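Local coordinates for L-Ribose isomerase (Acinetobacter, PDB 4Q0P), which probably catalyses the reversible isomerisation of L-ribose to L-ribulose at a metal-binding site inside a cupin-type beta-barrel, at residues K104-H109 with L211-V216; H119-E124 with L238-N243; Y175-S180 with K196-F201. All coordinates share one frame; numbering follows the deposited sequence.

Overall arrangement
The three contacts surround one barrel interior and its cobalt ion. Contact 1 pairs two strands whose Glu215 meets the ribopyranose, its side chain about 5 Å from the cobalt; contact 2 joins the loop carrying His119 and Glu124 to the segment 238-243; contact 3 packs a turn against the strand that supplies His199. Their centres lie about 17 to 19 Å apart, yet each touches the others. Contacts 1 and 2 share the sugar, contacts 2 and 3 the cobalt and its bound water. Contacts 1 and 3 meet where Met106 CE lies 3.5 Å from Phe201 CZ. Along the chain, contact 3 is nested within the loops closed by contacts 1 and 2, whose segments alternate.

Contact 1: K104-H109 with L211-V216; sequences KLMIVH and LVVREV. With 0MK (beta-L-ribopyranose), chain C.
The carboxylate of Glu215 has the side chains of Lys104 and Met106 on one face and the Glu124 carboxylate toward the opposite one, while the ribopyranose sits beside its two oxygens. From the first face Lys104 CD comes within 3.4 Å of Glu215 OE2 and Met106 CE within 3.6 Å of Glu215 OE1. The sugar donates O2-H to Glu215 OE2 at 2.5 Å. The same oxygen forms a salt bridge with Lys104 NZ, although the position of that nitrogen is less certain. Lys104 reaches it through a folded chain, with CG set between backbone N and carbonyl carbon (chi1 73°), whereas Glu215 runs straight out toward the sugar. Met106 SD approaches the sugar O1 at 3.4 Å.

Below these side chains the backbones pair in antiparallel register, with hydrogen-bonded pairs Lys104-Glu215, Met106-Val213 and Val108-Leu211. Their six N-H...O bonds include Met106 N to Val213 O at 2.8 Å. On the reverse face of the sheet, Leu105 CD1 packs on Val212 CG1 at 3.7 Å, and Arg214 extends to Glu127 of the second subunit. Such a pair, one face lining the sugar and metal site, is consistent with neighbouring strands in a cupin beta-barrel wall.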
loop_
_atom_site.group_PDB
_atom_site.type_symbol
_atom_site.label_atom_id
_atom_site.label_comp_id
_atom_site.label_asym_id
_atom_site.label_seq_id
_atom_site.Cartn_x
_atom_site.Cartn_y
_atom_site.Cartn_z
ATOM N N LYS A 104 4.888 17.345 -2.406
ATOM C CA LYS A 104 5.588 16.677 -3.492
ATOM C C LYS A 104 6.185 15.369 -3.027
ATOM O O LYS A 104 6.413 15.161 -1.831
ATOM C CB LYS A 104 6.710 17.559 -4.032
ATOM C CG LYS A 104 7.927 17.664 -3.101
ATOM C CD LYS A 104 8.215 19.119 -2.713
ATOM C CE LYS A 104 7.123 19.692 -1.819
ATOM N NZ LYS A 104 7.461 21.071 -1.337
ATOM N N LEU A 105 6.432 14.487 -3.988
ATOM C CA LEU A 105 7.039 13.202 -3.716
ATOM C C LEU A 105 8.433 13.327 -4.316
ATOM O O LEU A 105 8.571 13.775 -5.450
ATOM C CB LEU A 105 6.273 12.084 -4.431
ATOM C CG LEU A 105 6.649 10.695 -3.915
ATOM C CD1 LEU A 105 6.125 10.577 -2.470
ATOM C CD2 LEU A 105 6.049 9.595 -4.799
ATOM N N MET A 106 9.463 12.951 -3.564
ATOM C CA MET A 106 10.830 13.050 -4.066
ATOM C C MET A 106 11.464 11.668 -4.082
ATOM O O MET A 106 11.324 10.901 -3.132
ATOM C CB MET A 106 11.652 14.015 -3.192
ATOM C CG MET A 106 11.063 15.424 -3.124
ATOM S SD MET A 106 12.007 16.617 -2.117
ATOM C CE MET A 106 12.083 15.737 -0.560
ATOM N N ILE A 107 12.151 11.345 -5.172
ATOM C CA ILE A 107 12.781 10.040 -5.286
ATOM C C ILE A 107 14.280 10.184 -5.515
ATOM O O ILE A 107 14.717 10.817 -6.477
ATOM C CB ILE A 107 12.122 9.213 -6.424
ATOM C CG1 ILE A 107 10.609 9.139 -6.179
ATOM C CG2 ILE A 107 12.714 7.812 -6.471
ATOM C CD1 ILE A 107 9.844 8.294 -7.177
ATOM N N VAL A 108 15.051 9.599 -4.602
ATOM C CA VAL A 108 16.503 9.642 -4.644
ATOM C C VAL A 108 17.079 8.233 -4.689
ATOM O O VAL A 108 16.814 7.411 -3.817
ATOM C CB VAL A 108 17.061 10.387 -3.398
ATOM C CG1 VAL A 108 18.580 10.400 -3.426
ATOM C CG2 VAL A 108 16.522 11.811 -3.369
ATOM N N HIS A 109 17.879 7.946 -5.708
ATOM C CA HIS A 109 18.449 6.619 -5.813
ATOM C C HIS A 109 19.643 6.432 -4.892
ATOM O O HIS A 109 20.196 7.402 -4.376
ATOM C CB HIS A 109 18.782 6.303 -7.276
ATOM C CG HIS A 109 17.582 5.894 -8.074
ATOM N ND1 HIS A 109 16.562 6.770 -8.388
ATOM C CD2 HIS A 109 17.206 4.689 -8.567
ATOM C CE1 HIS A 109 15.612 6.122 -9.038
ATOM N NE2 HIS A 109 15.977 4.858 -9.160
ATOM N N LEU A 211 15.044 5.979 -2.335
ATOM C CA LEU A 211 14.454 6.646 -1.186
ATOM C C LEU A 211 13.224 7.362 -1.737
ATOM O O LEU A 211 13.322 8.049 -2.746
ATOM C CB LEU A 211 15.424 7.692 -0.620
ATOM C CG LEU A 211 14.825 8.761 0.299
ATOM C CD1 LEU A 211 14.316 8.107 1.569
ATOM C CD2 LEU A 211 15.891 9.813 0.632
ATOM N N VAL A 212 12.068 7.194 -1.106
ATOM C CA VAL A 212 10.871 7.900 -1.560
ATOM C C VAL A 212 10.349 8.692 -0.366
ATOM O O VAL A 212 9.951 8.122 0.656
ATOM C CB VAL A 212 9.769 6.939 -2.078
ATOM C CG1 VAL A 212 8.578 7.749 -2.598
ATOM C CG2 VAL A 212 10.316 6.062 -3.199
ATOM N N VAL A 213 10.357 10.013 -0.500
ATOM C CA VAL A 213 9.925 10.889 0.581
ATOM C C VAL A 213 8.840 11.883 0.195
ATOM O O VAL A 213 8.886 12.493 -0.867
ATOM C CB VAL A 213 11.130 11.700 1.133
ATOM C CG1 VAL A 213 10.669 12.668 2.226
ATOM C CG2 VAL A 213 12.178 10.753 1.685
ATOM N N ARG A 214 7.860 12.043 1.072
ATOM C CA ARG A 214 6.807 13.004 0.830
ATOM C C ARG A 214 7.183 14.288 1.562
ATOM O O ARG A 214 7.408 14.285 2.774
ATOM C CB ARG A 214 5.459 12.509 1.361
ATOM C CG ARG A 214 4.353 13.555 1.177
ATOM C CD ARG A 214 3.053 13.183 1.878
ATOM N NE ARG A 214 2.413 11.996 1.316
ATOM C CZ ARG A 214 1.318 12.017 0.557
ATOM N NH1 ARG A 214 0.808 10.883 0.098
ATOM N NH2 ARG A 214 0.736 13.168 0.257
ATOM N N GLU A 215 7.264 15.388 0.833
ATOM C CA GLU A 215 7.584 16.647 1.467
ATOM C C GLU A 215 6.369 17.551 1.497
ATOM O O GLU A 215 5.685 17.734 0.487
ATOM C CB GLU A 215 8.710 17.369 0.735
ATOM C CG GLU A 215 8.967 18.767 1.297
ATOM C CD GLU A 215 10.053 19.501 0.552
ATOM O OE1 GLU A 215 11.209 19.031 0.585
ATOM O OE2 GLU A 215 9.753 20.545 -0.070
ATOM N N VAL A 216 6.094 18.091 2.676
ATOM C CA VAL A 216 4.995 19.021 2.863
ATOM C C VAL A 216 5.693 20.276 3.375
ATOM O O VAL A 216 6.273 20.281 4.466
ATOM C CB VAL A 216 3.966 18.500 3.898
ATOM C CG1 VAL A 216 2.987 19.588 4.239
ATOM C CG2 VAL A 216 3.203 17.291 3.322
HETATM C C1 0MK C . 13.230 20.530 -1.207
HETATM C C2 0MK C . 12.003 20.679 -2.102
HETATM C C3 0MK C . 12.412 20.857 -3.570
HETATM C C4 0MK C . 13.510 21.921 -3.755
HETATM C C5 0MK C . 14.651 21.748 -2.746
HETATM O O1 0MK C . 13.924 19.344 -1.555
HETATM O O2 0MK C . 11.226 21.788 -1.671
HETATM O O3 0MK C . 11.269 21.218 -4.332
HETATM O O4 0MK C . 12.955 23.222 -3.641
HETATM O O5 0MK C . 14.123 21.648 -1.406
#

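Contact 2: H119-E124 with L238-N243; sequences HGRKTE and LGMHDN. With CO (cobalt (II) ion), chain B; 0MK (beta-L-ribopyranose), chain C.
Asp242 ties down the loop that carries His119 and Glu124, the later part of the HXHX4E signature of the first cupin motif. Both of its carboxylate oxygens are used. Asp242 OD1 accepts Arg121 N at 2.8 Å on its syn side, and Arg121 NH1 reaches the same atom at 2.9 Å from above the carboxylate plane, as part of a salt bridge; Gly120 N adds a weak bond. Asp242 OD2 takes Lys122 N, also syn, so three successive backbone N-H groups turn toward one side chain. The guanidinium stands nearly upright to the carboxylate, the planes 87° apart, with Met240 CG over one of its faces. Arg121 NE has its own acceptor in Glu97.

The backbone of Asp242 serves the metal ligand: His119 ND1 donates to Asp242 O at 2.7 Å, almost exactly in the ring plane. Together with the metal bond, it restrains the ring's rotation, with His119 NE2 2.2 Å from the cobalt. Glu124 OE2 and a water also bind the ion, the sugar O5 does so at a longer 2.5 Å, and His117 and His199 complete six ligands. Lys122, its CE lying over the centre of the His119 ring, sends NZ to Ser220 and to the sugar. There Lys122 NZ donates to O4 of the ribopyranose at 2.6 Å, while its 2.5 Å approach to the sugar O2 is so short that its exact length is doubtful.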
loop_
_atom_site.group_PDB
_atom_site.type_symbol
_atom_site.label_atom_id
_atom_site.label_comp_id
_atom_site.label_asym_id
_atom_site.label_seq_id
_atom_site.Cartn_x
_atom_site.Cartn_y
_atom_site.Cartn_z
ATOM N N HIS A 119 16.694 27.767 2.121
ATOM C CA HIS A 119 15.639 28.621 1.605
ATOM C C HIS A 119 15.428 29.749 2.598
ATOM O O HIS A 119 15.489 29.540 3.809
ATOM C CB HIS A 119 14.335 27.833 1.468
ATOM C CG HIS A 119 14.507 26.490 0.831
ATOM N ND1 HIS A 119 14.780 26.330 -0.511
ATOM C CD2 HIS A 119 14.480 25.245 1.360
ATOM C CE1 HIS A 119 14.913 25.045 -0.781
ATOM N NE2 HIS A 119 14.735 24.363 0.338
ATOM N N GLY A 120 15.180 30.948 2.089
ATOM C CA GLY A 120 14.944 32.058 2.985
ATOM C C GLY A 120 13.496 32.063 3.435
ATOM O O GLY A 120 13.182 32.517 4.539
ATOM N N ARG A 121 12.611 31.527 2.594
ATOM C CA ARG A 121 11.181 31.522 2.901
ATOM C C ARG A 121 10.554 30.165 3.197
ATOM O O ARG A 121 9.714 30.043 4.093
ATOM C CB ARG A 121 10.423 32.169 1.741
ATOM C CG ARG A 121 11.090 33.430 1.218
ATOM C CD ARG A 121 10.437 33.918 -0.061
ATOM N NE ARG A 121 11.118 35.082 -0.625
ATOM C CZ ARG A 121 12.354 35.064 -1.117
ATOM N NH1 ARG A 121 13.058 33.938 -1.118
ATOM N NH2 ARG A 121 12.887 36.174 -1.613
ATOM N N LYS A 122 10.964 29.146 2.453
ATOM C CA LYS A 122 10.387 27.815 2.611
ATOM C C LYS A 122 10.822 26.953 3.788
ATOM O O LYS A 122 12.014 26.695 3.990
ATOM C CB LYS A 122 10.585 27.016 1.321
ATOM C CG LYS A 122 9.925 25.649 1.334
ATOM C CD LYS A 122 9.915 25.027 -0.053
ATOM C CE LYS A 122 11.322 24.737 -0.533
ATOM N NZ LYS A 122 11.326 24.271 -1.943
ATOM N N THR A 123 9.830 26.521 4.561
ATOM C CA THR A 123 10.028 25.618 5.690
ATOM C C THR A 123 9.435 24.289 5.198
ATOM O O THR A 123 8.313 24.264 4.676
ATOM C CB THR A 123 9.282 26.106 6.953
ATOM O OG1 THR A 123 9.991 27.214 7.528
ATOM C CG2 THR A 123 9.186 24.995 7.981
ATOM N N GLU A 124 10.192 23.203 5.352
ATOM C CA GLU A 124 9.784 21.877 4.882
ATOM C C GLU A 124 9.590 20.863 6.005
ATOM O O GLU A 124 10.004 21.081 7.145
ATOM C CB GLU A 124 10.845 21.304 3.929
ATOM C CG GLU A 124 11.565 22.328 3.068
ATOM C CD GLU A 124 12.769 21.755 2.310
ATOM O OE1 GLU A 124 13.392 20.775 2.781
ATOM O OE2 GLU A 124 13.102 22.309 1.244
ATOM N N LEU A 238 6.795 37.294 -8.605
ATOM C CA LEU A 238 7.284 37.105 -9.969
ATOM C C LEU A 238 8.808 37.012 -10.020
ATOM O O LEU A 238 9.511 37.903 -9.543
ATOM C CB LEU A 238 6.812 38.252 -10.871
ATOM C CG LEU A 238 7.167 38.119 -12.356
ATOM C CD1 LEU A 238 6.491 36.887 -12.942
ATOM C CD2 LEU A 238 6.725 39.368 -13.100
ATOM N N GLY A 239 9.310 35.923 -10.597
ATOM C CA GLY A 239 10.746 35.732 -10.707
ATOM C C GLY A 239 11.452 35.567 -9.373
ATOM O O GLY A 239 12.680 35.633 -9.300
ATOM N N MET A 240 10.680 35.351 -8.314
ATOM C CA MET A 240 11.246 35.177 -6.981
ATOM C C MET A 240 11.852 33.784 -6.836
ATOM O O MET A 240 11.189 32.779 -7.098
ATOM C CB MET A 240 10.159 35.378 -5.926
ATOM C CG MET A 240 10.642 35.282 -4.494
ATOM S SD MET A 240 9.277 35.496 -3.342
ATOM C CE MET A 240 8.933 37.253 -3.562
ATOM N N HIS A 241 13.116 33.731 -6.427
ATOM C CA HIS A 241 13.804 32.459 -6.242
ATOM C C HIS A 241 14.043 32.235 -4.756
ATOM O O HIS A 241 14.400 33.169 -4.032
ATOM C CB HIS A 241 15.137 32.454 -6.995
ATOM C CG HIS A 241 15.833 31.127 -6.978
ATOM N ND1 HIS A 241 15.190 29.945 -7.284
ATOM C CD2 HIS A 241 17.120 30.797 -6.714
ATOM C CE1 HIS A 241 16.049 28.946 -7.210
ATOM N NE2 HIS A 241 17.229 29.435 -6.866
ATOM N N ASP A 242 13.847 31.000 -4.303
ATOM C CA ASP A 242 14.017 30.681 -2.892
ATOM C C ASP A 242 14.824 29.404 -2.641
ATOM O O ASP A 242 14.787 28.843 -1.542
ATOM C CB ASP A 242 12.636 30.588 -2.227
ATOM C CG ASP A 242 12.716 30.457 -0.718
ATOM O OD1 ASP A 242 13.436 31.252 -0.074
ATOM O OD2 ASP A 242 12.045 29.558 -0.170
ATOM N N ASN A 243 15.545 28.939 -3.656
ATOM C CA ASN A 243 16.375 27.748 -3.498
ATOM C C ASN A 243 17.837 28.151 -3.666
ATOM O O ASN A 243 18.330 28.274 -4.784
ATOM C CB ASN A 243 16.014 26.674 -4.528
ATOM C CG ASN A 243 14.572 26.213 -4.418
ATOM O OD1 ASN A 243 13.991 26.187 -3.332
ATOM N ND2 ASN A 243 13.992 25.828 -5.547
HETATM CO CO CO B . 15.126 22.244 0.744
HETATM C C1 0MK C . 13.230 20.530 -1.207
HETATM C C2 0MK C . 12.003 20.679 -2.102
HETATM C C3 0MK C . 12.412 20.857 -3.570
HETATM C C4 0MK C . 13.510 21.921 -3.755
HETATM C C5 0MK C . 14.651 21.748 -2.746
HETATM O O1 0MK C . 13.924 19.344 -1.555
HETATM O O2 0MK C . 11.226 21.788 -1.671
HETATM O O3 0MK C . 11.269 21.218 -4.332
HETATM O O4 0MK C . 12.955 23.222 -3.641
HETATM O O5 0MK C . 14.123 21.648 -1.406
HETATM O O HOH W 1 15.210 20.050 0.858
#

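Contact 3: Y175-S180 with K196-F201; sequences YEKLTS and KHLHAF. With CO (cobalt (II) ion), chain B; 0MK (beta-L-ribopyranose), chain F.
A strand of the barrel bearing the cobalt ligand His199 is backed here by the turn that leads into strand 180-185. The turn is a type I beta turn from Tyr175 to Leu178, closed by Leu178 N donating to Tyr175 O at 3.0 Å. Leu178 itself then centres an inverse gamma turn, and Thr179 and Ser180 together face Tyr137 as a classic beta bulge at the start of the next strand.

Contact across the two segments is apolar and centres on Leu178. Its two methyl branches divide the work. Leu178 CD1 meets Leu198 CB at 3.9 Å, the two side chains crossing at about a right angle. Leu178 CD2 instead presses on the backbone between His199 and Ala200, 3.5 Å from His199 C, and touches Ala200 CB at 3.6 Å. Tyr175 reaches the same methyl obliquely, with CE2 4.0 Å from Ala200 CB. Its hydroxyl is bonded to Glu72, while Pro116 lies against Tyr175, Leu178 and Ala200 alike. At the margin, the aliphatic part of Lys177 covers Leu198 CD1, and its amino end leads away.

Alternation along the strand puts His199 on the side opposite this packing. A first torsion of 58° turns its ring back toward the preceding main chain, where His199 ND1 donates to His197 O at 2.8 Å, a fairly straight bond (162°) near the ring plane, which helps to orient His199 NE2 toward the cobalt, 2.2 Å away. On the outer surface, Glu176 OE1 accepts a hydrogen bond from O1 of a second ribopyranose, remote from the metal. A strand with an apolar outer side and a histidine directed inward matches the place of the metal-binding histidine in the second cupin motif, to which this strand probably belongs.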
loop_
_atom_site.group_PDB
_atom_site.type_symbol
_atom_site.label_atom_id
_atom_site.label_comp_id
_atom_site.label_asym_id
_atom_site.label_seq_id
_atom_site.Cartn_x
_atom_site.Cartn_y
_atom_site.Cartn_z
ATOM N N TYR A 175 29.360 20.553 1.725
ATOM C CA TYR A 175 28.717 19.885 2.858
ATOM C C TYR A 175 29.321 20.226 4.222
ATOM O O TYR A 175 28.737 19.900 5.254
ATOM C CB TYR A 175 28.748 18.359 2.668
ATOM C CG TYR A 175 27.944 17.849 1.486
ATOM C CD1 TYR A 175 28.418 17.994 0.183
ATOM C CD2 TYR A 175 26.704 17.228 1.674
ATOM C CE1 TYR A 175 27.686 17.534 -0.904
ATOM C CE2 TYR A 175 25.958 16.767 0.590
ATOM C CZ TYR A 175 26.455 16.922 -0.701
ATOM O OH TYR A 175 25.722 16.480 -1.790
ATOM N N GLU A 176 30.477 20.888 4.220
ATOM C CA GLU A 176 31.187 21.261 5.448
ATOM C C GLU A 176 30.355 21.770 6.628
ATOM O O GLU A 176 30.488 21.266 7.743
ATOM C CB GLU A 176 32.265 22.300 5.128
ATOM C CG GLU A 176 33.520 21.731 4.498
ATOM C CD GLU A 176 34.253 20.796 5.435
ATOM O OE1 GLU A 176 34.041 19.568 5.349
ATOM O OE2 GLU A 176 35.037 21.296 6.272
ATOM N N LYS A 177 29.512 22.768 6.389
ATOM C CA LYS A 177 28.690 23.351 7.452
ATOM C C LYS A 177 27.476 22.541 7.909
ATOM O O LYS A 177 26.894 22.825 8.960
ATOM C CB LYS A 177 28.226 24.750 7.032
ATOM C CG LYS A 177 29.343 25.777 6.945
ATOM C CD LYS A 177 28.794 27.142 6.536
ATOM C CE LYS A 177 29.691 28.283 7.012
ATOM N NZ LYS A 177 31.090 28.159 6.531
ATOM N N LEU A 178 27.078 21.550 7.124
ATOM C CA LEU A 178 25.926 20.727 7.482
ATOM C C LEU A 178 26.392 19.618 8.415
ATOM O O LEU A 178 26.383 18.439 8.056
ATOM C CB LEU A 178 25.288 20.145 6.213
ATOM C CG LEU A 178 24.610 21.163 5.286
ATOM C CD1 LEU A 178 25.646 22.102 4.670
ATOM C CD2 LEU A 178 23.863 20.413 4.181
ATOM N N THR A 179 26.778 20.022 9.627
ATOM C CA THR A 179 27.324 19.131 10.652
ATOM C C THR A 179 26.373 18.165 11.354
ATOM O O THR A 179 26.799 17.100 11.800
ATOM C CB THR A 179 28.061 19.959 11.748
ATOM O OG1 THR A 179 27.115 20.768 12.458
ATOM C CG2 THR A 179 29.103 20.873 11.111
ATOM N N SER A 180 25.101 18.533 11.479
ATOM C CA SER A 180 24.142 17.659 12.136
ATOM C C SER A 180 23.601 16.601 11.179
ATOM O O SER A 180 23.459 16.836 9.977
ATOM C CB SER A 180 22.995 18.473 12.733
ATOM O OG SER A 180 23.459 19.260 13.820
ATOM N N LYS A 196 15.835 28.938 6.315
ATOM C CA LYS A 196 17.120 29.530 6.707
ATOM C C LYS A 196 18.087 28.557 7.388
ATOM O O LYS A 196 18.915 28.947 8.211
ATOM C CB LYS A 196 16.904 30.768 7.586
ATOM C CG LYS A 196 16.276 31.952 6.843
ATOM C CD LYS A 196 16.064 33.136 7.775
ATOM C CE LYS A 196 15.581 34.384 7.030
ATOM N NZ LYS A 196 14.233 34.227 6.421
ATOM N N HIS A 197 17.971 27.281 7.037
ATOM C CA HIS A 197 18.858 26.257 7.563
ATOM C C HIS A 197 19.421 25.502 6.385
ATOM O O HIS A 197 18.676 25.081 5.496
ATOM C CB HIS A 197 18.113 25.281 8.468
ATOM C CG HIS A 197 17.924 25.778 9.866
ATOM N ND1 HIS A 197 18.817 25.504 10.879
ATOM C CD2 HIS A 197 16.950 26.540 10.416
ATOM C CE1 HIS A 197 18.398 26.072 11.996
ATOM N NE2 HIS A 197 17.268 26.707 11.742
ATOM N N LEU A 198 20.738 25.353 6.365
ATOM C CA LEU A 198 21.394 24.617 5.303
ATOM C C LEU A 198 21.011 23.155 5.489
ATOM O O LEU A 198 21.035 22.637 6.607
ATOM C CB LEU A 198 22.915 24.770 5.409
ATOM C CG LEU A 198 23.528 26.100 4.964
ATOM C CD1 LEU A 198 25.005 26.160 5.361
ATOM C CD2 LEU A 198 23.366 26.241 3.454
ATOM N N HIS A 199 20.629 22.495 4.405
ATOM C CA HIS A 199 20.276 21.090 4.485
ATOM C C HIS A 199 20.530 20.339 3.185
ATOM O O HIS A 199 20.625 20.928 2.115
ATOM C CB HIS A 199 18.809 20.907 4.916
ATOM C CG HIS A 199 17.814 21.577 4.019
ATOM N ND1 HIS A 199 17.672 22.947 3.950
ATOM C CD2 HIS A 199 16.907 21.062 3.157
ATOM C CE1 HIS A 199 16.721 23.247 3.084
ATOM N NE2 HIS A 199 16.241 22.121 2.588
ATOM N N ALA A 200 20.670 19.027 3.315
ATOM C CA ALA A 200 20.892 18.138 2.189
ATOM C C ALA A 200 20.459 16.763 2.667
ATOM O O ALA A 200 20.230 16.561 3.860
ATOM C CB ALA A 200 22.379 18.119 1.800
ATOM N N PHE A 201 20.322 15.826 1.739
ATOM C CA PHE A 201 19.952 14.470 2.105
ATOM C C PHE A 201 20.257 13.493 0.983
ATOM O O PHE A 201 20.366 13.875 -0.183
ATOM C CB PHE A 201 18.474 14.397 2.535
ATOM C CG PHE A 201 17.482 14.807 1.468
ATOM C CD1 PHE A 201 17.026 13.883 0.529
ATOM C CD2 PHE A 201 16.973 16.105 1.431
ATOM C CE1 PHE A 201 16.076 14.246 -0.426
ATOM C CE2 PHE A 201 16.023 16.476 0.476
ATOM C CZ PHE A 201 15.573 15.543 -0.455
HETATM CO CO CO B . 15.126 22.244 0.744
HETATM C C1 0MK F . 31.614 17.561 7.041
HETATM C C2 0MK F . 31.894 16.060 7.015
HETATM C C3 0MK F . 32.113 15.569 8.442
HETATM C C4 0MK F . 30.891 15.903 9.302
HETATM C C5 0MK F . 30.597 17.406 9.241
HETATM O O1 0MK F . 31.335 18.016 5.727
HETATM O O2 0MK F . 33.053 15.803 6.238
HETATM O O3 0MK F . 33.260 16.205 8.984
HETATM O O4 0MK F . 31.140 15.522 10.645
HETATM O O5 0MK F . 30.461 17.832 7.868
HETATM O O HOH W 1 15.210 20.050 0.858
#